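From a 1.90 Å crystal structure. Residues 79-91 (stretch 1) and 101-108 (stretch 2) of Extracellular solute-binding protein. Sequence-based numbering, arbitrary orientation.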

ATOM      1  N   VAL A  79      10.095 -14.052 -11.839  1.00 14.47           N
ATOM      2  CA  VAL A  79       9.068 -13.233 -12.467  1.00 14.53           C
ATOM      3  C   VAL A  79       7.980 -12.906 -11.439  1.00 13.68           C
ATOM      4  O   VAL A  79       7.282 -13.791 -10.929  1.00 13.20           O
ATOM      5  N   VAL A  80       7.852 -11.623 -11.151  1.00 12.98           N
ATOM      6  CA  VAL A  80       6.990 -11.124 -10.097  1.00 13.60           C
ATOM      7  C   VAL A  80       5.772 -10.410 -10.688  1.00 14.28           C
ATOM      8  O   VAL A  80       5.915  -9.401 -11.382  1.00 17.07           O
ATOM      9  N   GLY A  81       4.579 -10.926 -10.402  1.00 13.72           N
ATOM     10  CA  GLY A  81       3.340 -10.257 -10.765  1.00 13.34           C
ATOM     11  C   GLY A  81       2.844  -9.441  -9.604  1.00 13.23           C
ATOM     12  O   GLY A  81       2.496  -9.994  -8.536  1.00 12.88           O
ATOM     13  N   HIS A  82       2.815  -8.127  -9.795  1.00 12.16           N
ATOM     14  CA  HIS A  82       2.442  -7.211  -8.732  1.00 13.62           C
ATOM     15  C   HIS A  82       0.994  -6.755  -8.874  1.00 14.51           C
ATOM     16  O   HIS A  82       0.670  -5.931  -9.740  1.00 14.81           O
ATOM     17  N   GLY A  83       0.131  -7.292  -8.017  1.00 13.92           N
ATOM     18  CA  GLY A  83      -1.294  -6.968  -8.041  1.00 13.78           C
ATOM     19  C   GLY A  83      -2.143  -8.184  -8.351  1.00 12.06           C
ATOM     20  O   GLY A  83      -1.766  -9.020  -9.168  1.00 11.98           O
ATOM     21  N   ILE A  84      -3.301  -8.277  -7.703  1.00 12.53           N
ATOM     22  CA  ILE A  84      -4.182  -9.438  -7.853  1.00 14.42           C
ATOM     23  C   ILE A  84      -4.604  -9.672  -9.320  1.00 14.76           C
ATOM     24  O   ILE A  84      -4.778 -10.811  -9.747  1.00 13.96           O
ATOM     25  N   ASP A  85      -4.721  -8.602 -10.104  1.00 15.14           N
ATOM     26  CA  ASP A  85      -5.125  -8.728 -11.516  1.00 17.79           C
ATOM     27  C   ASP A  85      -4.103  -9.495 -12.364  1.00 17.66           C
ATOM     28  O   ASP A  85      -4.450 -10.053 -13.397  1.00 20.61           O
ATOM     29  N   VAL A  86      -2.852  -9.533 -11.915  1.00 17.32           N
ATOM     30  CA  VAL A  86      -1.778 -10.239 -12.610  1.00 16.37           C
ATOM     31  C   VAL A  86      -1.585 -11.653 -12.044  1.00 14.73           C
ATOM     32  O   VAL A  86      -0.826 -12.449 -12.596  1.00 13.63           O
ATOM     33  N   SER A  87      -2.296 -11.994 -10.973  1.00 15.50           N
ATOM     34  CA  SER A  87      -2.026 -13.265 -10.265  1.00 14.57           C
ATOM     35  C   SER A  87      -2.361 -14.486 -11.109  1.00 15.89           C
ATOM     36  O   SER A  87      -1.589 -15.437 -11.168  1.00 13.78           O
ATOM     37  N   GLU A  88      -3.506 -14.465 -11.773  1.00 16.99           N
ATOM     38  CA  GLU A  88      -3.903 -15.627 -12.548  1.00 19.19           C
ATOM     39  C   GLU A  88      -2.930 -15.916 -13.710  1.00 15.73           C
ATOM     40  O   GLU A  88      -2.508 -17.056 -13.885  1.00 15.91           O
ATOM     41  N   PRO A  89      -2.533 -14.891 -14.481  1.00 16.11           N
ATOM     42  CA  PRO A  89      -1.505 -15.116 -15.513  1.00 16.39           C
ATOM     43  C   PRO A  89      -0.206 -15.685 -14.949  1.00 15.29           C
ATOM     44  O   PRO A  89       0.377 -16.600 -15.542  1.00 16.19           O
ATOM     45  N   ILE A  90       0.247 -15.158 -13.810  1.00 13.29           N
ATOM     46  CA  ILE A  90       1.425 -15.722 -13.163  1.00 13.00           C
ATOM     47  C   ILE A  90       1.230 -17.210 -12.891  1.00 12.18           C
ATOM     48  O   ILE A  90       2.086 -18.014 -13.236  1.00 13.24           O
ATOM     49  N   LEU A  91       0.102 -17.584 -12.296  1.00 11.54           N
ATOM     50  CA  LEU A  91      -0.100 -18.985 -11.924  1.00 14.04           C
ATOM     51  C   LEU A  91      -0.155 -19.912 -13.141  1.00 14.97           C
ATOM     52  O   LEU A  91       0.326 -21.030 -13.079  1.00 15.33           O
ATOM     53  N   HIS A 101      11.110 -19.201 -11.263  1.00 16.09           N
ATOM     54  CA  HIS A 101      10.484 -18.849  -9.996  1.00 15.75           C
ATOM     55  C   HIS A 101       9.546 -17.661 -10.190  1.00 14.34           C
ATOM     56  O   HIS A 101       9.879 -16.713 -10.900  1.00 15.56           O
ATOM     57  N   PHE A 102       8.365 -17.731  -9.577  1.00 13.30           N
ATOM     58  CA  PHE A 102       7.322 -16.727  -9.765  1.00 12.93           C
ATOM     59  C   PHE A 102       6.751 -16.233  -8.445  1.00 12.80           C
ATOM     60  O   PHE A 102       6.743 -16.967  -7.454  1.00 12.33           O
ATOM     61  N   SER A 103       6.257 -14.997  -8.456  1.00 11.86           N
ATOM     62  CA  SER A 103       5.546 -14.421  -7.316  1.00 11.79           C
ATOM     63  C   SER A 103       4.215 -13.854  -7.763  1.00 12.18           C
ATOM     64  O   SER A 103       4.115 -13.246  -8.834  1.00 13.37           O
ATOM     65  N   ALA A 104       3.198 -14.041  -6.936  1.00 12.67           N
ATOM     66  CA  ALA A 104       1.870 -13.506  -7.210  1.00 12.29           C
ATOM     67  C   ALA A 104       1.285 -12.936  -5.930  1.00 12.70           C
ATOM     68  O   ALA A 104       1.656 -13.361  -4.830  1.00 12.05           O
ATOM     69  N   SER A 105       0.382 -11.968  -6.072  1.00 13.10           N
ATOM     70  CA  SER A 105      -0.284 -11.374  -4.925  1.00 12.22           C
ATOM     71  C   SER A 105      -1.766 -11.600  -5.011  1.00 12.47           C
ATOM     72  O   SER A 105      -2.306 -11.781  -6.096  1.00 15.19           O
ATOM     73  N   GLY A 106      -2.444 -11.591  -3.868  1.00 13.74           N
ATOM     74  CA  GLY A 106      -3.890 -11.783  -3.882  1.00 15.75           C
ATOM     75  C   GLY A 106      -4.492 -11.809  -2.504  1.00 16.15           C
ATOM     76  O   GLY A 106      -3.963 -11.191  -1.582  1.00 14.47           O
ATOM     77  N   ASP A 107      -5.598 -12.536  -2.367  1.00 18.62           N
ATOM     78  CA  ASP A 107      -6.265 -12.672  -1.069  1.00 20.66           C
ATOM     79  C   ASP A 107      -5.770 -13.942  -0.372  1.00 17.85           C
ATOM     80  O   ASP A 107      -4.905 -14.646  -0.909  1.00 16.94           O
ATOM     81  N   ALA A 108      -6.294 -14.223   0.818  1.00 19.30           N
ATOM     82  CA  ALA A 108      -5.779 -15.324   1.639  1.00 20.97           C
ATOM     83  C   ALA A 108      -5.934 -16.672   0.943  1.00 20.33           C
ATOM     84  O   ALA A 108      -5.186 -17.597   1.216  1.00 21.35           O
TER

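Two parallel strands, one in each stretch, set the frame of this contact, and the helix that follows the first strand turns back over the second, so stretch 2 meets both the strand and the helix, beginning at Phe102. His101 contributes backbone rather than side chain: its O accepts from Val79 N at 2.8 Å, while its imidazole, chi1 m, leads away.

Phe102 (chi1 m) shares a face of the sheet with its bridge partner Val79 (t). Phe102 CD2 lies 3.7 Å from Val79 CB, and Phe102 CB lies 3.7 Å from Ile90 CG2, so the residue packs against both strand and helix, its ring oblique to each neighbor. Ile90, m at both chi angles, is the helix side chain aimed toward stretch 2. Space for it comes from Gly81: a CB there would sit about 2.5 Å from Ile90 CG1, a clash.

Ser103 (t) turns to the other face, together with Val80 (t). Their side chains meet loosely, Ser103 OG to Val80 CG1 at 4.1 Å, and the hydroxyl finds a polar partner in water 2, 2.7 Å from Ser103 OG; this water also donates to Gly81 O at 2.8 Å. The backbone of Ser103 locks the register from both ends, its N donating to Val79 O at 2.9 Å and its O accepting from Gly81 N at 2.8 Å.

Ala104 is small where the helix lies close. Its CB rests 4.0 Å from Ile90 CG2 and 4.1 Å from Ser87 CB, touching two helix residues about one turn apart.

At Ser105 the direct strand pairing gives way to water and side chain. Water 1 accepts from Ser105 N at 2.9 Å and donates to Gly81 O and Gly83 O, each at 2.8 Å, bridging a gap of 3.8 Å between Ser105 N and Gly81 O. The p rotamer brings Ser105 OG to within 2.9 Å of Gly83 N, from which it accepts a hydrogen bond. Gly83 suits its backbone angles, where a CB would jam against the preceding carbonyl. Ser87 CB approaches Ser105 O at 3.2 Å, while Ser87 OG, in the p rotamer, turns back within its own stretch and donates to Ile84 O at 2.6 Å.

Next, Gly106 offers bare backbone to Ile84 (t, t), whose CG1 lies 3.9 Å from Gly106 CA. The extended Ile84 side chain reaches on until its CD1 is 4.2 Å from Asp107 N. Asp107 (p) is exposed, and Ala108 is out of reach.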

ATOM      1  CB  VAL A  79       8.462 -13.914 -13.703  1.00 15.25           C
ATOM      2  CG1 VAL A  79       7.517 -12.960 -14.429  1.00 15.97           C
ATOM      3  CG2 VAL A  79       9.564 -14.380 -14.634  1.00 15.34           C
ATOM      4  CB  VAL A  80       7.775 -10.131  -9.227  1.00 14.56           C
ATOM      5  CG1 VAL A  80       6.889  -9.535  -8.145  1.00 14.30           C
ATOM      6  CG2 VAL A  80       9.012 -10.794  -8.623  1.00 16.48           C
ATOM      7  CB  HIS A  82       3.384  -6.017  -8.693  1.00 13.01           C
ATOM      8  CG  HIS A  82       3.110  -5.089  -7.565  1.00 12.84           C
ATOM      9  ND1 HIS A  82       3.238  -5.470  -6.247  1.00 12.24           N
ATOM     10  CD2 HIS A  82       2.717  -3.797  -7.550  1.00 13.27           C
ATOM     11  CE1 HIS A  82       2.935  -4.449  -5.470  1.00 12.95           C
ATOM     12  NE2 HIS A  82       2.612  -3.423  -6.238  1.00 13.31           N
ATOM     13  CB  ILE A  84      -5.401  -9.325  -6.885  1.00 15.96           C
ATOM     14  CG1 ILE A  84      -6.164 -10.657  -6.784  1.00 17.38           C
ATOM     15  CG2 ILE A  84      -6.304  -8.151  -7.261  1.00 17.05           C
ATOM     16  CD1 ILE A  84      -7.280 -10.674  -5.730  1.00 19.79           C
ATOM     17  CB  ASP A  85      -5.385  -7.353 -12.134  1.00 19.45           C
ATOM     18  CG  ASP A  85      -6.629  -6.672 -11.573  1.00 24.12           C
ATOM     19  OD1 ASP A  85      -7.488  -7.348 -10.975  1.00 25.87           O
ATOM     20  OD2 ASP A  85      -6.741  -5.437 -11.737  1.00 34.18           O
ATOM     21  CB  VAL A  86      -0.460  -9.428 -12.509  1.00 18.61           C
ATOM     22  CG1 VAL A  86       0.602  -9.956 -13.461  1.00 20.05           C
ATOM     23  CG2 VAL A  86      -0.730  -7.959 -12.808  1.00 21.95           C
ATOM     24  CB  SER A  87      -2.743 -13.328  -8.916  1.00 15.10           C
ATOM     25  OG  SER A  87      -4.141 -13.261  -9.050  1.00 15.02           O
ATOM     26  CB  GLU A  88      -5.370 -15.505 -12.999  1.00 23.94           C
ATOM     27  CG  GLU A  88      -6.004 -16.820 -13.393  1.00 30.68           C
ATOM     28  CD  GLU A  88      -5.776 -17.918 -12.370  1.00 37.25           C
ATOM     29  OE1 GLU A  88      -6.107 -17.705 -11.177  1.00 41.58           O
ATOM     30  OE2 GLU A  88      -5.247 -18.984 -12.769  1.00 44.11           O
ATOM     31  CB  PRO A  89      -1.260 -13.726 -16.087  1.00 18.08           C
ATOM     32  CG  PRO A  89      -2.467 -12.940 -15.765  1.00 18.71           C
ATOM     33  CD  PRO A  89      -3.194 -13.581 -14.632  1.00 17.12           C
ATOM     34  CB  ILE A  90       1.780 -15.021 -11.839  1.00 12.71           C
ATOM     35  CG1 ILE A  90       2.321 -13.617 -12.094  1.00 13.04           C
ATOM     36  CG2 ILE A  90       2.791 -15.857 -11.046  1.00 12.94           C
ATOM     37  CD1 ILE A  90       3.749 -13.589 -12.607  1.00 13.59           C
ATOM     38  CB  LEU A  91      -1.363 -19.160 -11.085  1.00 15.26           C
ATOM     39  CG  LEU A  91      -1.387 -18.389  -9.765  1.00 16.26           C
ATOM     40  CD1 LEU A  91      -2.757 -18.507  -9.144  1.00 18.79           C
ATOM     41  CD2 LEU A  91      -0.339 -18.930  -8.817  1.00 18.21           C
ATOM     42  CB  HIS A 101      11.577 -18.555  -8.964  1.00 16.24           C
ATOM     43  CG  HIS A 101      12.631 -19.619  -8.906  1.00 16.28           C
ATOM     44  ND1 HIS A 101      13.863 -19.486  -9.511  1.00 18.17           N
ATOM     45  CD2 HIS A 101      12.605 -20.864  -8.381  1.00 18.52           C
ATOM     46  CE1 HIS A 101      14.566 -20.591  -9.320  1.00 18.26           C
ATOM     47  NE2 HIS A 101      13.824 -21.443  -8.640  1.00 18.69           N
ATOM     48  CB  PHE A 102       6.178 -17.312 -10.594  1.00 12.78           C
ATOM     49  CG  PHE A 102       6.589 -17.763 -11.974  1.00 12.99           C
ATOM     50  CD1 PHE A 102       7.150 -19.014 -12.179  1.00 13.26           C
ATOM     51  CD2 PHE A 102       6.394 -16.934 -13.070  1.00 14.58           C
ATOM     52  CE1 PHE A 102       7.535 -19.424 -13.449  1.00 14.27           C
ATOM     53  CE2 PHE A 102       6.764 -17.342 -14.346  1.00 15.01           C
ATOM     54  CZ  PHE A 102       7.332 -18.579 -14.534  1.00 14.67           C
ATOM     55  CB  SER A 103       6.377 -13.329  -6.665  1.00 11.30           C
ATOM     56  OG  SER A 103       5.620 -12.557  -5.753  1.00 11.93           O
ATOM     57  CB  ALA A 104       0.969 -14.599  -7.765  1.00 12.60           C
ATOM     58  CB  SER A 105       0.042  -9.884  -4.812  1.00 12.69           C
ATOM     59  OG  SER A 105      -0.531  -9.102  -5.866  1.00 12.88           O
ATOM     60  CB  ASP A 107      -7.795 -12.603  -1.212  1.00 24.86           C
ATOM     61  CG  ASP A 107      -8.391 -13.759  -1.985  1.00 32.15           C
ATOM     62  OD1 ASP A 107      -7.799 -14.858  -2.032  1.00 39.98           O
ATOM     63  OD2 ASP A 107      -9.494 -13.562  -2.538  1.00 42.79           O
ATOM     64  CB  ALA A 108      -6.473 -15.343   2.996  1.00 23.20           C
TER
HETATM   65  O   HOH W   1      -0.022 -11.234  -8.802  1.00 12.44           O
HETATM   66  O   HOH W   2       4.148 -10.324  -6.333  1.00 13.31           O